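Cytolethal distending toxin protein B (Haemophilus ducreyi, PDB 1SR4) is the DNase I-like subunit of a three-part bacterial genotoxin and probably acts as a nuclease that damages host-cell DNA. Local coordinates at residues S56-Q60 and Q105-A109; T64-T70 and Y83-L89; R234-M240 and P254-D260. All coordinates share one frame. Numbering follows the deposited sequence.

In the fold
The three contacts illustrate how separate parts of a DNase I-like fold relate: contacts 2 and 3 lie toward opposite ends of one mixed beta sheet, while contact 1 lies beside contact 2 and reaches the second sheet. Along the chain contact 2 is nested within the loop that contact 1 closes, and contact 3 follows in series. Contacts 1 and 2 have centres 9 Å apart and touch: Q60 OE1 lies 2.8 Å from I66 N, and A106 N 2.9 Å from Y85 OH, both probable hydrogen bonds. Contact 3 is 25 Å from contact 2 between centres. Contact 1 reaches strand 108-112, so it spans from a loop of the first sheet to the second sheet.

Contact 1. Residues S56-Q60 and Q105-A109; sequences SRVIQ and QADEA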
loop_
_atom_site.group_PDB
_atom_site.type_symbol
_atom_site.label_atom_id
_atom_site.label_comp_id
_atom_site.label_asym_id
_atom_site.label_seq_id
_atom_site.Cartn_x
_atom_site.Cartn_y
_atom_site.Cartn_z
ATOM N N SER B 56 -13.993 -15.026 -20.048
ATOM C CA SER B 56 -14.415 -16.325 -20.584
ATOM C C SER B 56 -13.237 -17.283 -20.724
ATOM O O SER B 56 -13.413 -18.471 -20.998
ATOM C CB SER B 56 -15.050 -16.150 -21.966
ATOM O OG SER B 56 -16.148 -15.260 -21.909
ATOM N N ARG B 57 -12.032 -16.765 -20.554
ATOM C CA ARG B 57 -10.845 -17.584 -20.699
ATOM C C ARG B 57 -10.794 -18.736 -19.710
ATOM O O ARG B 57 -11.149 -18.591 -18.547
ATOM C CB ARG B 57 -9.594 -16.729 -20.532
ATOM C CG ARG B 57 -8.321 -17.484 -20.787
ATOM C CD ARG B 57 -7.107 -16.654 -20.422
ATOM N NE ARG B 57 -5.866 -17.325 -20.799
ATOM C CZ ARG B 57 -4.658 -16.777 -20.710
ATOM N NH1 ARG B 57 -4.512 -15.535 -20.241
ATOM N NH2 ARG B 57 -3.592 -17.467 -21.112
ATOM N N VAL B 58 -10.361 -19.894 -20.182
ATOM C CA VAL B 58 -10.234 -21.032 -19.294
ATOM C C VAL B 58 -8.775 -21.425 -19.192
ATOM O O VAL B 58 -8.120 -21.671 -20.201
ATOM C CB VAL B 58 -11.060 -22.228 -19.783
ATOM C CG1 VAL B 58 -12.517 -22.021 -19.402
ATOM C CG2 VAL B 58 -10.922 -22.376 -21.284
ATOM N N ILE B 59 -8.264 -21.445 -17.967
ATOM C CA ILE B 59 -6.880 -21.819 -17.717
ATOM C C ILE B 59 -6.866 -23.039 -16.823
ATOM O O ILE B 59 -5.839 -23.683 -16.664
ATOM C CB ILE B 59 -6.106 -20.736 -16.980
ATOM C CG1 ILE B 59 -6.273 -19.392 -17.679
ATOM C CG2 ILE B 59 -4.638 -21.115 -16.925
ATOM C CD1 ILE B 59 -5.699 -18.251 -16.879
ATOM N N GLN B 60 -8.007 -23.338 -16.214
ATOM C CA GLN B 60 -8.112 -24.497 -15.342
ATOM C C GLN B 60 -7.615 -25.719 -16.098
ATOM O O GLN B 60 -8.348 -26.298 -16.903
ATOM C CB GLN B 60 -9.569 -24.729 -14.926
ATOM C CG GLN B 60 -10.113 -23.738 -13.901
ATOM C CD GLN B 60 -9.645 -24.038 -12.482
ATOM O OE1 GLN B 60 -9.947 -23.292 -11.553
ATOM N NE2 GLN B 60 -8.914 -25.137 -12.313
ATOM N N GLN B 105 -1.816 -9.233 -20.128
ATOM C CA GLN B 105 -2.433 -10.550 -20.059
ATOM C C GLN B 105 -1.389 -11.667 -19.992
ATOM O O GLN B 105 -0.346 -11.577 -20.630
ATOM C CB GLN B 105 -3.323 -10.757 -21.270
ATOM C CG GLN B 105 -4.103 -12.033 -21.194
ATOM C CD GLN B 105 -5.222 -12.049 -22.187
ATOM O OE1 GLN B 105 -5.028 -11.713 -23.359
ATOM N NE2 GLN B 105 -6.407 -12.437 -21.732
ATOM N N ALA B 106 -1.658 -12.717 -19.216
ATOM C CA ALA B 106 -0.714 -13.829 -19.130
ATOM C C ALA B 106 -0.762 -14.686 -20.400
ATOM O O ALA B 106 -1.831 -14.922 -20.961
ATOM C CB ALA B 106 -1.032 -14.698 -17.915
ATOM N N ASP B 107 0.391 -15.144 -20.873
ATOM C CA ASP B 107 0.388 -16.006 -22.052
ATOM C C ASP B 107 0.051 -17.423 -21.590
ATOM O O ASP B 107 -0.541 -18.217 -22.320
ATOM C CB ASP B 107 1.760 -16.004 -22.742
ATOM C CG ASP B 107 2.069 -14.680 -23.428
ATOM O OD1 ASP B 107 1.215 -14.196 -24.188
ATOM O OD2 ASP B 107 3.159 -14.119 -23.216
ATOM N N GLU B 108 0.396 -17.717 -20.344
ATOM C CA GLU B 108 0.191 -19.046 -19.804
ATOM C C GLU B 108 0.270 -18.994 -18.278
ATOM O O GLU B 108 0.845 -18.063 -17.712
ATOM C CB GLU B 108 1.291 -19.936 -20.393
ATOM C CG GLU B 108 1.445 -21.336 -19.861
ATOM C CD GLU B 108 2.622 -22.049 -20.526
ATOM O OE1 GLU B 108 3.555 -21.367 -21.004
ATOM O OE2 GLU B 108 2.628 -23.291 -20.561
ATOM N N ALA B 109 -0.336 -19.968 -17.612
ATOM C CA ALA B 109 -0.291 -20.019 -16.157
ATOM C C ALA B 109 0.414 -21.312 -15.776
ATOM O O ALA B 109 0.459 -22.253 -16.577
ATOM C CB ALA B 109 -1.689 -19.994 -15.573
#
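This is a contact between a loop and the lead-in to strand 108-112, set between the two sheets of the DNase I-like beta sandwich: an arginine links residues 56-60, in the loop after edge strand 53-54 of one sheet, to residues 105-109, which run into an edge strand of the other. R57 does most of the work. Its side chain is fully extended, t at chi1, chi2 and chi3, and spans the gap to a carbonyl. Both terminal nitrogens converge on A106 O, R57 NH1 at 2.8 Å and R57 NH2 at 3.1 Å, a bifurcated acceptor approached along the edge of the guanidinium. A charged group thus satisfies a backbone oxygen. Its charge is balanced by E68, which forms a salt bridge with R57 and accepts a hydrogen bond from Q105. The second point of contact is apolar: I59 CG2 meets A109 CB at 3.4 Å, where the CA atoms of I59 and A109 are 7.0 Å apart, too far for strand pairing. The contact is small, 225 Å², with R57 contributing the most of any residue. Beneath it lies strand 81-87, whose Y85 touches R57 and I59, while E108 turns to a salt bridge with R128 on strand 124-129.

Contact 2. Residues T64-T70 and Y83-L89; sequences TPIEEYT and YIYYSRL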
loop_
_atom_site.group_PDB
_atom_site.type_symbol
_atom_site.label_atom_id
_atom_site.label_comp_id
_atom_site.label_asym_id
_atom_site.label_seq_id
_atom_site.Cartn_x
_atom_site.Cartn_y
_atom_site.Cartn_z
ATOM N N THR B 64 -5.929 -27.660 -9.132
ATOM C CA THR B 64 -5.844 -26.383 -8.431
ATOM C C THR B 64 -6.550 -25.308 -9.242
ATOM O O THR B 64 -6.247 -25.093 -10.410
ATOM C CB THR B 64 -4.386 -25.941 -8.191
ATOM O OG1 THR B 64 -3.717 -26.916 -7.390
ATOM C CG2 THR B 64 -4.353 -24.615 -7.454
ATOM N N PRO B 65 -7.510 -24.618 -8.620
ATOM C CA PRO B 65 -8.272 -23.557 -9.277
ATOM C C PRO B 65 -7.420 -22.342 -9.670
ATOM O O PRO B 65 -6.489 -21.953 -8.962
ATOM C CB PRO B 65 -9.335 -23.212 -8.236
ATOM C CG PRO B 65 -8.612 -23.451 -6.934
ATOM C CD PRO B 65 -7.904 -24.760 -7.207
ATOM N N ILE B 66 -7.738 -21.762 -10.816
ATOM C CA ILE B 66 -7.035 -20.582 -11.293
ATOM C C ILE B 66 -7.958 -19.958 -12.331
ATOM O O ILE B 66 -8.360 -20.614 -13.289
ATOM C CB ILE B 66 -5.646 -20.957 -11.888
ATOM C CG1 ILE B 66 -4.757 -19.713 -11.977
ATOM C CG2 ILE B 66 -5.803 -21.633 -13.240
ATOM C CD1 ILE B 66 -5.254 -18.647 -12.912
ATOM N N GLU B 67 -8.323 -18.698 -12.120
ATOM C CA GLU B 67 -9.240 -18.026 -13.030
ATOM C C GLU B 67 -8.736 -16.641 -13.389
ATOM O O GLU B 67 -7.977 -16.031 -12.634
ATOM C CB GLU B 67 -10.620 -17.901 -12.379
ATOM C CG GLU B 67 -11.265 -19.215 -11.998
ATOM C CD GLU B 67 -12.469 -19.012 -11.092
ATOM O OE1 GLU B 67 -12.326 -18.365 -10.031
ATOM O OE2 GLU B 67 -13.562 -19.499 -11.438
ATOM N N GLU B 68 -9.167 -16.145 -14.540
ATOM C CA GLU B 68 -8.769 -14.818 -14.992
ATOM C C GLU B 68 -9.926 -13.823 -14.846
ATOM O O GLU B 68 -11.070 -14.138 -15.189
ATOM C CB GLU B 68 -8.332 -14.879 -16.450
ATOM C CG GLU B 68 -7.843 -13.551 -17.024
ATOM C CD GLU B 68 -7.643 -13.633 -18.531
ATOM O OE1 GLU B 68 -8.647 -13.803 -19.245
ATOM O OE2 GLU B 68 -6.496 -13.541 -19.008
ATOM N N TYR B 69 -9.620 -12.629 -14.331
ATOM C CA TYR B 69 -10.603 -11.560 -14.158
ATOM C C TYR B 69 -9.994 -10.260 -14.674
ATOM O O TYR B 69 -8.781 -10.166 -14.854
ATOM C CB TYR B 69 -10.918 -11.329 -12.670
ATOM C CG TYR B 69 -11.696 -12.424 -11.989
ATOM C CD1 TYR B 69 -13.052 -12.258 -11.679
ATOM C CD2 TYR B 69 -11.081 -13.622 -11.652
ATOM C CE1 TYR B 69 -13.773 -13.281 -11.042
ATOM C CE2 TYR B 69 -11.785 -14.643 -11.020
ATOM C CZ TYR B 69 -13.128 -14.470 -10.719
ATOM O OH TYR B 69 -13.820 -15.499 -10.120
ATOM N N THR B 70 -10.851 -9.272 -14.917
ATOM C CA THR B 70 -10.383 -7.940 -15.266
ATOM C C THR B 70 -10.979 -7.058 -14.162
ATOM O O THR B 70 -12.041 -7.359 -13.590
ATOM C CB THR B 70 -10.860 -7.426 -16.658
ATOM O OG1 THR B 70 -12.289 -7.419 -16.720
ATOM C CG2 THR B 70 -10.269 -8.288 -17.785
ATOM N N TYR B 83 -5.473 -7.197 -15.161
ATOM C CA TYR B 83 -5.977 -8.556 -15.133
ATOM C C TYR B 83 -5.681 -9.083 -13.734
ATOM O O TYR B 83 -4.716 -8.649 -13.096
ATOM C CB TYR B 83 -5.216 -9.431 -16.135
ATOM C CG TYR B 83 -5.546 -9.167 -17.574
ATOM C CD1 TYR B 83 -6.651 -9.774 -18.183
ATOM C CD2 TYR B 83 -4.754 -8.310 -18.338
ATOM C CE1 TYR B 83 -6.952 -9.533 -19.521
ATOM C CE2 TYR B 83 -5.050 -8.056 -19.680
ATOM C CZ TYR B 83 -6.144 -8.664 -20.262
ATOM O OH TYR B 83 -6.446 -8.379 -21.576
ATOM N N ILE B 84 -6.512 -9.993 -13.243
ATOM C CA ILE B 84 -6.225 -10.618 -11.958
ATOM C C ILE B 84 -6.320 -12.125 -12.159
ATOM O O ILE B 84 -7.337 -12.610 -12.652
ATOM C CB ILE B 84 -7.230 -10.273 -10.822
ATOM C CG1 ILE B 84 -7.323 -8.754 -10.600
ATOM C CG2 ILE B 84 -6.751 -10.963 -9.513
ATOM C CD1 ILE B 84 -8.384 -8.330 -9.540
ATOM N N TYR B 85 -5.266 -12.858 -11.791
ATOM C CA TYR B 85 -5.262 -14.326 -11.884
ATOM C C TYR B 85 -5.457 -14.758 -10.432
ATOM O O TYR B 85 -4.640 -14.474 -9.557
ATOM C CB TYR B 85 -3.953 -14.799 -12.489
ATOM C CG TYR B 85 -3.873 -14.353 -13.925
ATOM C CD1 TYR B 85 -4.545 -15.062 -14.927
ATOM C CD2 TYR B 85 -3.257 -13.145 -14.267
ATOM C CE1 TYR B 85 -4.620 -14.573 -16.233
ATOM C CE2 TYR B 85 -3.324 -12.648 -15.574
ATOM C CZ TYR B 85 -4.016 -13.367 -16.552
ATOM O OH TYR B 85 -4.151 -12.849 -17.836
ATOM N N TYR B 86 -6.576 -15.425 -10.197
ATOM C CA TYR B 86 -7.020 -15.789 -8.856
ATOM C C TYR B 86 -7.101 -17.291 -8.587
ATOM O O TYR B 86 -7.725 -18.037 -9.341
ATOM C CB TYR B 86 -8.391 -15.121 -8.690
ATOM C CG TYR B 86 -9.152 -15.329 -7.401
ATOM C CD1 TYR B 86 -8.611 -14.953 -6.170
ATOM C CD2 TYR B 86 -10.480 -15.769 -7.433
ATOM C CE1 TYR B 86 -9.376 -14.996 -4.999
ATOM C CE2 TYR B 86 -11.258 -15.817 -6.263
ATOM C CZ TYR B 86 -10.697 -15.424 -5.052
ATOM O OH TYR B 86 -11.469 -15.444 -3.904
ATOM N N SER B 87 -6.466 -17.723 -7.509
ATOM C CA SER B 87 -6.484 -19.123 -7.125
ATOM C C SER B 87 -7.195 -19.184 -5.777
ATOM O O SER B 87 -6.617 -18.862 -4.742
ATOM C CB SER B 87 -5.058 -19.652 -7.011
ATOM O OG SER B 87 -5.070 -20.969 -6.496
ATOM N N ARG B 88 -8.463 -19.576 -5.798
ATOM C CA ARG B 88 -9.249 -19.631 -4.575
ATOM C C ARG B 88 -9.025 -20.964 -3.858
ATOM O O ARG B 88 -9.875 -21.853 -3.886
ATOM C CB ARG B 88 -10.725 -19.432 -4.919
ATOM C CG ARG B 88 -11.643 -19.275 -3.729
ATOM C CD ARG B 88 -13.101 -19.166 -4.183
ATOM N NE ARG B 88 -14.002 -19.172 -3.033
ATOM C CZ ARG B 88 -14.409 -20.270 -2.396
ATOM N NH1 ARG B 88 -14.012 -21.470 -2.803
ATOM N NH2 ARG B 88 -15.197 -20.164 -1.333
ATOM N N LEU B 89 -7.865 -21.084 -3.225
ATOM C CA LEU B 89 -7.477 -22.290 -2.501
ATOM C C LEU B 89 -8.281 -22.573 -1.234
ATOM O O LEU B 89 -8.576 -23.736 -0.926
ATOM C CB LEU B 89 -5.995 -22.199 -2.123
ATOM C CG LEU B 89 -5.015 -21.996 -3.283
ATOM C CD1 LEU B 89 -3.617 -21.706 -2.744
ATOM C CD2 LEU B 89 -5.013 -23.227 -4.166
HETATM O O HOH W 1 -9.729 -19.672 -8.266
#
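The Y86 ring touches that of Y69, Y86 CD2 to Y69 CE2 at 4.0 Å, on the sheet face that also carries E67 and I84. The backbones beneath form an antiparallel beta hairpin of the larger sheet in the DNase I-like sandwich, strand directions at 153°. Two hydrogen-bonded pairs fix the register: E67 N to Y86 O and Y86 N to E67 O, both 2.9 Å, Y69 N to I84 O and I84 N to Y69 O, both 2.8 Å. On the other face, Y85 OH donates to E68 OE2 at 2.7 Å across a non-hydrogen-bonded pair. S87 OG donates to P65 O at 3.0 Å, and a water joining Y86 O and R88 N, each at 2.8 Å, reaches E67 OE1 weakly at 3.4 Å. Y86 OH is hydrogen-bonded to G46 O. The hairpin lies between strand 53-54, where T70 bonds to V53 and E68 to T55 just beyond, and strand 98-102, bonded to Y83 and Y85; Y85 and S87 touch strand 124-129 of the other sheet.

Contact 3. Residues R234-M240 and P254-D260; sequences RIGASLM and PVSFVRD
Residues 235-239 and 255-259 are extended strands running antiparallel, their directions 151° apart and their axes 4.6 Å apart at closest. I235 faces R259, A237 faces F257 and L239 faces V255 as non-hydrogen-bonded pairs, with CA atoms 4.4, 4.6 and 4.3 Å apart, though the L239 and V255 side chains diverge, L239 CD2 lying 4.1 Å from V255 CG2; G236 with V258 and S238 with S256 are the hydrogen-bonded pairs. The ladder starts with D260 N donating to R234 O (2.8 Å). G236 N then gives to V258 O (3.1 Å) and V258 N to G236 O (3.2 Å); S238 N gives to S256 O (3.0 Å) and S256 N to S238 O (2.8 Å). M240 N to P254 O (2.9 Å) closes it. G236 O has a second donor, a water at 2.9 Å that also lies 3.2 Å from S256 OG. In the two-sheet beta sandwich of the DNase I-like fold, strand 235-239 is outermost of its sheet within the chain, and strand 255-259 pairs on its other side with strand 7-11, through V255 to T9 and F257 to V7. R234, m at chi1, chi2 and chi3, curls so that NE forms a salt bridge with D260 OD2 (3.0 Å), which R107 of the subunit A chain also binds. F257 (chi1 m) turns inward to M173 and V175 of the second sheet, with CE1 3.6 Å from A237 CB.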
loop_
_atom_site.group_PDB
_atom_site.type_symbol
_atom_site.label_atom_id
_atom_site.label_comp_id
_atom_site.label_asym_id
_atom_site.label_seq_id
_atom_site.Cartn_x
_atom_site.Cartn_y
_atom_site.Cartn_z
ATOM N N ARG B 234 20.582 -6.802 -11.399
ATOM C CA ARG B 234 20.415 -5.406 -11.018
ATOM C C ARG B 234 18.986 -5.114 -10.563
ATOM O O ARG B 234 18.385 -4.119 -10.955
ATOM C CB ARG B 234 20.797 -4.485 -12.181
ATOM C CG ARG B 234 22.251 -4.648 -12.614
ATOM C CD ARG B 234 23.179 -4.436 -11.433
ATOM N NE ARG B 234 23.053 -3.080 -10.900
ATOM C CZ ARG B 234 23.640 -2.012 -11.434
ATOM N NH1 ARG B 234 24.407 -2.145 -12.514
ATOM N NH2 ARG B 234 23.442 -0.809 -10.908
ATOM N N ILE B 235 18.441 -6.010 -9.747
ATOM C CA ILE B 235 17.093 -5.834 -9.216
ATOM C C ILE B 235 17.219 -5.726 -7.703
ATOM O O ILE B 235 17.835 -6.573 -7.074
ATOM C CB ILE B 235 16.189 -7.020 -9.586
ATOM C CG1 ILE B 235 16.032 -7.086 -11.110
ATOM C CG2 ILE B 235 14.820 -6.877 -8.895
ATOM C CD1 ILE B 235 15.103 -8.222 -11.610
ATOM N N GLY B 236 16.668 -4.662 -7.122
ATOM C CA GLY B 236 16.752 -4.500 -5.681
ATOM C C GLY B 236 15.385 -4.579 -5.015
ATOM O O GLY B 236 14.374 -4.167 -5.606
ATOM N N ALA B 237 15.343 -5.103 -3.789
ATOM C CA ALA B 237 14.085 -5.202 -3.046
ATOM C C ALA B 237 13.973 -3.994 -2.127
ATOM O O ALA B 237 14.976 -3.495 -1.632
ATOM C CB ALA B 237 14.050 -6.481 -2.221
ATOM N N SER B 238 12.755 -3.528 -1.884
ATOM C CA SER B 238 12.565 -2.377 -1.012
ATOM C C SER B 238 11.127 -2.353 -0.523
ATOM O O SER B 238 10.237 -2.800 -1.244
ATOM C CB SER B 238 12.848 -1.097 -1.808
ATOM O OG SER B 238 12.610 0.061 -1.038
ATOM N N LEU B 239 10.884 -1.900 0.707
ATOM C CA LEU B 239 9.491 -1.775 1.143
ATOM C C LEU B 239 8.956 -0.771 0.113
ATOM O O LEU B 239 9.641 0.201 -0.212
ATOM C CB LEU B 239 9.400 -1.188 2.562
ATOM C CG LEU B 239 10.047 -2.036 3.670
ATOM C CD1 LEU B 239 9.814 -1.402 5.033
ATOM C CD2 LEU B 239 9.451 -3.454 3.628
ATOM N N MET B 240 7.756 -1.001 -0.417
ATOM C CA MET B 240 7.197 -0.103 -1.439
ATOM C C MET B 240 6.491 1.112 -0.830
ATOM O O MET B 240 5.337 1.409 -1.145
ATOM C CB MET B 240 6.214 -0.873 -2.335
ATOM C CG MET B 240 5.820 -0.113 -3.606
ATOM S SD MET B 240 4.939 -1.219 -4.695
ATOM C CE MET B 240 5.365 -0.570 -6.303
ATOM N N PRO B 254 4.059 -3.852 1.934
ATOM C CA PRO B 254 4.277 -4.278 0.551
ATOM C C PRO B 254 5.763 -4.131 0.226
ATOM O O PRO B 254 6.445 -3.260 0.766
ATOM C CB PRO B 254 3.378 -3.331 -0.252
ATOM C CG PRO B 254 3.359 -2.094 0.576
ATOM C CD PRO B 254 3.263 -2.616 2.000
ATOM N N VAL B 255 6.261 -4.999 -0.644
ATOM C CA VAL B 255 7.669 -4.987 -1.031
ATOM C C VAL B 255 7.757 -4.931 -2.555
ATOM O O VAL B 255 7.024 -5.645 -3.231
ATOM C CB VAL B 255 8.355 -6.274 -0.543
ATOM C CG1 VAL B 255 9.834 -6.289 -0.985
ATOM C CG2 VAL B 255 8.240 -6.361 0.987
ATOM N N SER B 256 8.634 -4.084 -3.093
ATOM C CA SER B 256 8.763 -3.984 -4.541
ATOM C C SER B 256 10.144 -4.456 -4.989
ATOM O O SER B 256 11.087 -4.494 -4.194
ATOM C CB SER B 256 8.529 -2.538 -4.986
ATOM O OG SER B 256 9.506 -1.716 -4.377
ATOM N N PHE B 257 10.246 -4.829 -6.261
ATOM C CA PHE B 257 11.485 -5.326 -6.845
ATOM C C PHE B 257 11.587 -4.546 -8.153
ATOM O O PHE B 257 10.804 -4.762 -9.071
ATOM C CB PHE B 257 11.361 -6.841 -7.080
ATOM C CG PHE B 257 10.947 -7.598 -5.841
ATOM C CD1 PHE B 257 11.893 -8.015 -4.907
ATOM C CD2 PHE B 257 9.597 -7.781 -5.552
ATOM C CE1 PHE B 257 11.497 -8.595 -3.696
ATOM C CE2 PHE B 257 9.188 -8.362 -4.341
ATOM C CZ PHE B 257 10.128 -8.767 -3.415
ATOM N N VAL B 258 12.549 -3.626 -8.205
ATOM C CA VAL B 258 12.732 -2.716 -9.335
ATOM C C VAL B 258 14.207 -2.613 -9.737
ATOM O O VAL B 258 15.089 -2.687 -8.884
ATOM C CB VAL B 258 12.219 -1.304 -8.935
ATOM C CG1 VAL B 258 12.251 -0.351 -10.116
ATOM C CG2 VAL B 258 10.789 -1.410 -8.387
ATOM N N ARG B 259 14.462 -2.428 -11.032
ATOM C CA ARG B 259 15.828 -2.298 -11.547
ATOM C C ARG B 259 16.573 -1.153 -10.847
ATOM O O ARG B 259 15.997 -0.083 -10.629
ATOM C CB ARG B 259 15.772 -2.018 -13.048
ATOM C CG ARG B 259 17.111 -2.005 -13.767
ATOM C CD ARG B 259 16.881 -1.793 -15.252
ATOM N NE ARG B 259 16.332 -0.463 -15.503
ATOM C CZ ARG B 259 15.359 -0.200 -16.372
ATOM N NH1 ARG B 259 14.812 -1.182 -17.083
ATOM N NH2 ARG B 259 14.938 1.049 -16.540
ATOM N N ASP B 260 17.839 -1.366 -10.495
ATOM C CA ASP B 260 18.612 -0.308 -9.850
ATOM C C ASP B 260 18.694 0.869 -10.823
ATOM O O ASP B 260 18.816 0.677 -12.033
ATOM C CB ASP B 260 20.046 -0.757 -9.526
ATOM C CG ASP B 260 20.099 -1.929 -8.559
ATOM O OD1 ASP B 260 19.303 -1.955 -7.605
ATOM O OD2 ASP B 260 20.955 -2.819 -8.743
HETATM O O HOH W 2 12.628 -1.923 -5.151
#